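Local structure of hypothetical glycoside hydrolase (Parabacteroides distasonis, 3TAW) at residues A[43-47]-A[96-100]; A[320-325]-A[336-342]. The protein is of unknown function but is probably a glycoside hydrolase-like protein with a five-bladed beta-propeller fold. One frame throughout, in Å; residues are numbered along the deposited sequence.

Interactions 1 and 2 lie in different parts of one chain, their centres about 20 Å apart and their nearest atoms about 10 Å apart. Interaction 1 (43-47 with 96-100) is peripheral, about 20 Å from the centre of the chain, where the chain leaves the edge strand 95-96; interaction 2 (320-325 with 336-342) is buried, about 9 Å from that centre. Side chains of interaction 2 rest on strand 49-58, which forms the other edge of the sheet ending in 95-96. The side chain of Asp-342 comes within about 3 Å of an unknown ligand and that of Lys-99 lies about 5 Å from an acetate ion, both probably from the crystallisation liquor.

Interaction 1 of 2, residues A[43-47]-A[96-100]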
loop_
_atom_site.group_PDB
_atom_site.type_symbol
_atom_site.label_atom_id
_atom_site.label_comp_id
_atom_site.label_asym_id
_atom_site.label_seq_id
_atom_site.Cartn_x
_atom_site.Cartn_y
_atom_site.Cartn_z
ATOM N N VAL A 43 -5.865 -3.537 -25.052
ATOM C CA VAL A 43 -6.783 -3.418 -23.934
ATOM C C VAL A 43 -6.802 -1.988 -23.397
ATOM O O VAL A 43 -5.756 -1.319 -23.340
ATOM C CB VAL A 43 -6.295 -4.399 -22.819
ATOM C CG1 VAL A 43 -6.929 -4.098 -21.479
ATOM C CG2 VAL A 43 -6.487 -5.857 -23.269
ATOM N N ALA A 44 -7.986 -1.525 -22.998
ATOM C CA ALA A 44 -8.122 -0.229 -22.315
ATOM C C ALA A 44 -7.845 -0.438 -20.817
ATOM O O ALA A 44 -8.756 -0.693 -20.003
ATOM C CB ALA A 44 -9.485 0.384 -22.560
ATOM N N TRP A 45 -6.568 -0.341 -20.489
ATOM C CA TRP A 45 -6.033 -0.840 -19.235
ATOM C C TRP A 45 -6.341 0.029 -18.024
ATOM O O TRP A 45 -6.136 -0.415 -16.899
ATOM C CB TRP A 45 -4.517 -1.039 -19.365
ATOM C CG TRP A 45 -3.737 0.203 -19.589
ATOM C CD1 TRP A 45 -3.446 0.800 -20.792
ATOM C CD2 TRP A 45 -3.071 0.981 -18.589
ATOM N NE1 TRP A 45 -2.681 1.917 -20.594
ATOM C CE2 TRP A 45 -2.435 2.059 -19.249
ATOM C CE3 TRP A 45 -2.965 0.883 -17.195
ATOM C CZ2 TRP A 45 -1.687 3.025 -18.565
ATOM C CZ3 TRP A 45 -2.222 1.833 -16.521
ATOM C CH2 TRP A 45 -1.598 2.897 -17.195
ATOM N N GLU A 46 -6.830 1.248 -18.241
ATOM C CA GLU A 46 -7.137 2.151 -17.129
ATOM C C GLU A 46 -8.493 2.815 -17.292
ATOM O O GLU A 46 -8.772 3.882 -16.726
ATOM C CB GLU A 46 -6.019 3.181 -16.941
ATOM C CG GLU A 46 -5.662 3.999 -18.159
ATOM C CD GLU A 46 -4.585 5.027 -17.887
ATOM O OE1 GLU A 46 -4.172 5.157 -16.702
ATOM O OE2 GLU A 46 -4.165 5.705 -18.862
ATOM N N GLU A 47 -9.380 2.135 -18.002
ATOM C CA GLU A 47 -10.666 2.709 -18.367
ATOM C C GLU A 47 -11.666 2.787 -17.227
ATOM O O GLU A 47 -12.535 3.645 -17.230
ATOM C CB GLU A 47 -11.239 1.868 -19.516
ATOM C CG GLU A 47 -12.597 2.252 -20.005
ATOM C CD GLU A 47 -12.926 1.505 -21.280
ATOM O OE1 GLU A 47 -13.004 0.263 -21.218
ATOM O OE2 GLU A 47 -13.051 2.164 -22.338
ATOM N N ARG A 96 1.446 11.152 -17.095
ATOM C CA ARG A 96 1.205 9.693 -17.054
ATOM C C ARG A 96 1.675 9.008 -18.320
ATOM O O ARG A 96 1.412 9.490 -19.423
ATOM C CB ARG A 96 -0.288 9.416 -16.852
ATOM C CG ARG A 96 -0.843 9.995 -15.576
ATOM C CD ARG A 96 -2.346 10.206 -15.660
ATOM N NE ARG A 96 -3.113 8.967 -15.803
ATOM C CZ ARG A 96 -4.434 8.898 -15.665
ATOM N NH1 ARG A 96 -5.150 9.990 -15.418
ATOM N NH2 ARG A 96 -5.037 7.717 -15.768
ATOM N N ASP A 97 2.344 7.875 -18.155
ATOM C CA ASP A 97 2.676 7.012 -19.263
ATOM C C ASP A 97 1.415 6.385 -19.866
ATOM O O ASP A 97 0.464 6.035 -19.158
ATOM C CB ASP A 97 3.628 5.898 -18.819
ATOM C CG ASP A 97 5.083 6.350 -18.733
ATOM O OD1 ASP A 97 5.384 7.557 -18.959
ATOM O OD2 ASP A 97 5.917 5.466 -18.453
ATOM N N THR A 98 1.466 6.166 -21.174
ATOM C CA THR A 98 0.372 5.509 -21.864
ATOM C C THR A 98 0.440 4.000 -21.741
ATOM O O THR A 98 -0.551 3.341 -21.972
ATOM C CB THR A 98 0.334 5.900 -23.362
ATOM O OG1 THR A 98 1.594 5.596 -23.985
ATOM C CG2 THR A 98 0.033 7.358 -23.499
ATOM N N LYS A 99 1.625 3.460 -21.467
ATOM C CA LYS A 99 1.808 2.032 -21.236
ATOM C C LYS A 99 1.969 1.779 -19.734
ATOM O O LYS A 99 2.750 2.455 -19.096
ATOM C CB LYS A 99 3.070 1.547 -21.954
ATOM C CG LYS A 99 3.148 0.073 -22.146
ATOM C CD LYS A 99 4.475 -0.345 -22.777
ATOM C CE LYS A 99 5.582 -0.404 -21.751
ATOM N NZ LYS A 99 5.248 -1.467 -20.761
ATOM N N PRO A 100 1.254 0.783 -19.184
ATOM C CA PRO A 100 1.526 0.426 -17.791
ATOM C C PRO A 100 2.980 -0.047 -17.600
ATOM O O PRO A 100 3.588 -0.639 -18.512
ATOM C CB PRO A 100 0.517 -0.686 -17.494
ATOM C CG PRO A 100 0.257 -1.315 -18.866
ATOM C CD PRO A 100 0.348 -0.177 -19.854
HETATM O O HOH W 1 -2.090 7.253 -18.709
#
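Trp-45 and Glu-46 both carry CG between their own backbone N and carbonyl carbon, with chi1 of 65° and 55°, and this sends the two side chains side by side toward 96-100. The indole is gripped on both faces. Pro-100 CD lies over one of them, 3.6 Å from Trp-45 CE2, in a CH-pi contact with the five-membered ring, while CG of Glu-46 covers the opposite face; CB of Pro-100 reaches the six-membered ring at Trp-45 CZ3, 3.8 Å away. The rotation of the indole is fixed by a bent hydrogen bond of 2.9 Å from Trp-45 NE1 to Thr-98 O, which the donor meets from above the carbonyl plane. Beyond CG, Glu-46 runs extended to Arg-96, whose chain bends at chi3. Their salt bridge has a single close contact, Arg-96 NH2 to Glu-46 OE1 at 2.9 Å: the oxygen sits in the guanidinium plane, but the nitrogen stands above the carboxylate, and the two planes are 89° apart. Tyr-66 OH bonds to both Glu-46 OE1 and Arg-96 NE, Lys-28 O takes a second bond from Arg-96 NH2, and Thr-32 OG1 bonds to Glu-46 OE2. A water donates to Glu-46 OE2 at 2.6 Å and to Asp-97 O at 2.9 Å, tying the carboxylate to the facing backbone. Phe-34 adds an edge-to-face ring contact to Trp-45. Thus the type I beta turn Ala-44 to Glu-47, at the end of strand 41-44, is latched onto the loop leaving the edge strand of a four-stranded antiparallel sheet, consistent with a beta-propeller blade.

Interaction 2 of 2, residues A[320-325]-A[336-342]; sequences GTVFVE and LYYGCAD
Phe-323 and Gly-339 form the hydrogen-bonded pair at the middle of this antiparallel ladder. Phe-323 N gives a nearly straight bond (172°) of 2.9 Å to a lone pair of Gly-339 O, and Gly-339 N returns one of 2.9 Å to Phe-323 O. Two residues further along, Glu-325 N bonds to Tyr-337 O at 3.2 Å. Beyond Gly-339, Ala-341 N makes weak bonds to both O and OG1 of Thr-321. Among the side chains, Tyr-338 OH bonds to Glu-312 OE2. Apolar contacts line the face bearing Val-322, Val-324 and Tyr-338. Tyr-338 CG sits between the backbone N and the carbonyl carbon (chi1 59°), which sets the ring beside Val-322, the two side chains pointing the same way, with Val-322 CG1 3.7 Å from Tyr-338 CE2. Val-324 CG1 lies 3.8 Å from Leu-336 CD2 and also touches Tyr-338 CB. One water links the Thr-321 and Asp-342 ends: it accepts from Thr-321 OG1 (2.7 Å) and from Asp-342 N (3.0 Å), and donates to Asp-342 OD1 (2.7 Å). Across the opposite face, Phe-323 packs on Asn-52 and Arg-122 of two other sheets. The N-to-C directions of segments 322-325 and 336-340 are 140° apart; strand 344-350 adds a third strand to the antiparallel sheet that begins with this beta hairpin.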
loop_
_atom_site.group_PDB
_atom_site.type_symbol
_atom_site.label_atom_id
_atom_site.label_comp_id
_atom_site.label_asym_id
_atom_site.label_seq_id
_atom_site.Cartn_x
_atom_site.Cartn_y
_atom_site.Cartn_z
ATOM N N GLY A 320 -17.109 3.745 0.769
ATOM C CA GLY A 320 -16.063 4.765 0.787
ATOM C C GLY A 320 -14.737 4.298 1.354
ATOM O O GLY A 320 -14.698 3.472 2.271
ATOM N N THR A 321 -13.648 4.834 0.801
ATOM C CA THR A 321 -12.321 4.636 1.378
ATOM C C THR A 321 -11.471 5.896 1.209
ATOM O O THR A 321 -11.680 6.708 0.298
ATOM C CB THR A 321 -11.497 3.470 0.713
ATOM O OG1 THR A 321 -10.993 3.904 -0.551
ATOM C CG2 THR A 321 -12.303 2.194 0.522
ATOM N N VAL A 322 -10.522 6.037 2.115
ATOM C CA VAL A 322 -9.337 6.853 1.887
ATOM C C VAL A 322 -8.191 5.910 2.210
ATOM O O VAL A 322 -7.692 5.848 3.351
ATOM C CB VAL A 322 -9.332 8.186 2.694
ATOM C CG1 VAL A 322 -10.364 9.131 2.125
ATOM C CG2 VAL A 322 -9.552 7.990 4.210
ATOM N N PHE A 323 -7.779 5.154 1.179
ATOM C CA PHE A 323 -6.937 3.983 1.356
ATOM C C PHE A 323 -5.473 4.379 1.173
ATOM O O PHE A 323 -4.972 4.512 0.048
ATOM C CB PHE A 323 -7.345 2.876 0.373
ATOM C CG PHE A 323 -6.803 1.525 0.740
ATOM C CD1 PHE A 323 -7.432 0.735 1.701
ATOM C CD2 PHE A 323 -5.623 1.072 0.163
ATOM C CE1 PHE A 323 -6.912 -0.506 2.045
ATOM C CE2 PHE A 323 -5.094 -0.168 0.502
ATOM C CZ PHE A 323 -5.729 -0.952 1.431
ATOM N N VAL A 324 -4.809 4.621 2.298
ATOM C CA VAL A 324 -3.467 5.178 2.300
ATOM C C VAL A 324 -2.463 4.136 1.884
ATOM O O VAL A 324 -2.487 3.025 2.372
ATOM C CB VAL A 324 -3.114 5.847 3.648
ATOM C CG1 VAL A 324 -4.040 7.065 3.866
ATOM C CG2 VAL A 324 -3.176 4.845 4.798
ATOM N N GLU A 325 -1.572 4.498 0.953
ATOM C CA GLU A 325 -0.705 3.471 0.355
ATOM C C GLU A 325 0.631 3.941 -0.204
ATOM O O GLU A 325 1.538 3.121 -0.383
ATOM C CB GLU A 325 -1.514 2.739 -0.730
ATOM C CG GLU A 325 -0.842 1.494 -1.320
ATOM C CD GLU A 325 -1.807 0.629 -2.148
ATOM O OE1 GLU A 325 -3.031 0.718 -1.931
ATOM O OE2 GLU A 325 -1.342 -0.139 -3.044
ATOM N N LEU A 336 1.082 12.265 0.694
ATOM C CA LEU A 336 0.383 11.010 0.987
ATOM C C LEU A 336 -0.624 10.722 -0.124
ATOM O O LEU A 336 -1.483 11.546 -0.385
ATOM C CB LEU A 336 -0.366 11.146 2.321
ATOM C CG LEU A 336 -1.220 9.964 2.755
ATOM C CD1 LEU A 336 -0.328 8.742 3.078
ATOM C CD2 LEU A 336 -2.129 10.337 3.924
ATOM N N TYR A 337 -0.461 9.576 -0.803
ATOM C CA TYR A 337 -1.303 9.172 -1.929
ATOM C C TYR A 337 -2.212 8.039 -1.479
ATOM O O TYR A 337 -1.750 7.081 -0.852
ATOM C CB TYR A 337 -0.455 8.771 -3.143
ATOM C CG TYR A 337 0.293 9.987 -3.641
ATOM C CD1 TYR A 337 -0.340 10.943 -4.439
ATOM C CD2 TYR A 337 1.588 10.253 -3.215
ATOM C CE1 TYR A 337 0.325 12.095 -4.836
ATOM C CE2 TYR A 337 2.260 11.421 -3.600
ATOM C CZ TYR A 337 1.628 12.335 -4.419
ATOM O OH TYR A 337 2.303 13.494 -4.763
ATOM N N TYR A 338 -3.500 8.186 -1.772
ATOM C CA TYR A 338 -4.471 7.236 -1.313
ATOM C C TYR A 338 -5.537 6.942 -2.359
ATOM O O TYR A 338 -5.846 7.781 -3.232
ATOM C CB TYR A 338 -5.088 7.716 0.015
ATOM C CG TYR A 338 -5.781 9.069 -0.003
ATOM C CD1 TYR A 338 -5.075 10.242 0.223
ATOM C CD2 TYR A 338 -7.151 9.161 -0.187
ATOM C CE1 TYR A 338 -5.697 11.471 0.228
ATOM C CE2 TYR A 338 -7.800 10.387 -0.183
ATOM C CZ TYR A 338 -7.070 11.532 0.038
ATOM O OH TYR A 338 -7.686 12.755 0.053
ATOM N N GLY A 339 -6.108 5.749 -2.263
ATOM C CA GLY A 339 -7.219 5.355 -3.119
ATOM C C GLY A 339 -8.496 6.000 -2.592
ATOM O O GLY A 339 -8.680 6.121 -1.374
ATOM N N CYS A 340 -9.379 6.389 -3.502
ATOM C CA CYS A 340 -10.686 6.996 -3.160
ATOM C C CYS A 340 -11.797 6.075 -3.603
ATOM O O CYS A 340 -12.081 5.969 -4.806
ATOM C CB CYS A 340 -10.858 8.339 -3.846
ATOM S SG CYS A 340 -9.579 9.562 -3.432
ATOM N N ALA A 341 -12.387 5.365 -2.639
ATOM C CA ALA A 341 -13.521 4.460 -2.894
ATOM C C ALA A 341 -13.268 3.469 -4.047
ATOM O O ALA A 341 -14.181 3.153 -4.818
ATOM C CB ALA A 341 -14.832 5.280 -3.115
ATOM N N ASP A 342 -12.024 2.975 -4.135
ATOM C CA ASP A 342 -11.572 2.034 -5.177
ATOM C C ASP A 342 -11.751 2.586 -6.596
ATOM O O ASP A 342 -11.913 1.813 -7.557
ATOM C CB ASP A 342 -12.250 0.656 -5.052
ATOM C CG ASP A 342 -11.695 -0.189 -3.909
ATOM O OD1 ASP A 342 -10.788 0.276 -3.183
ATOM O OD2 ASP A 342 -12.141 -1.346 -3.808
HETATM O O HOH W 2 -9.566 2.509 -2.415
#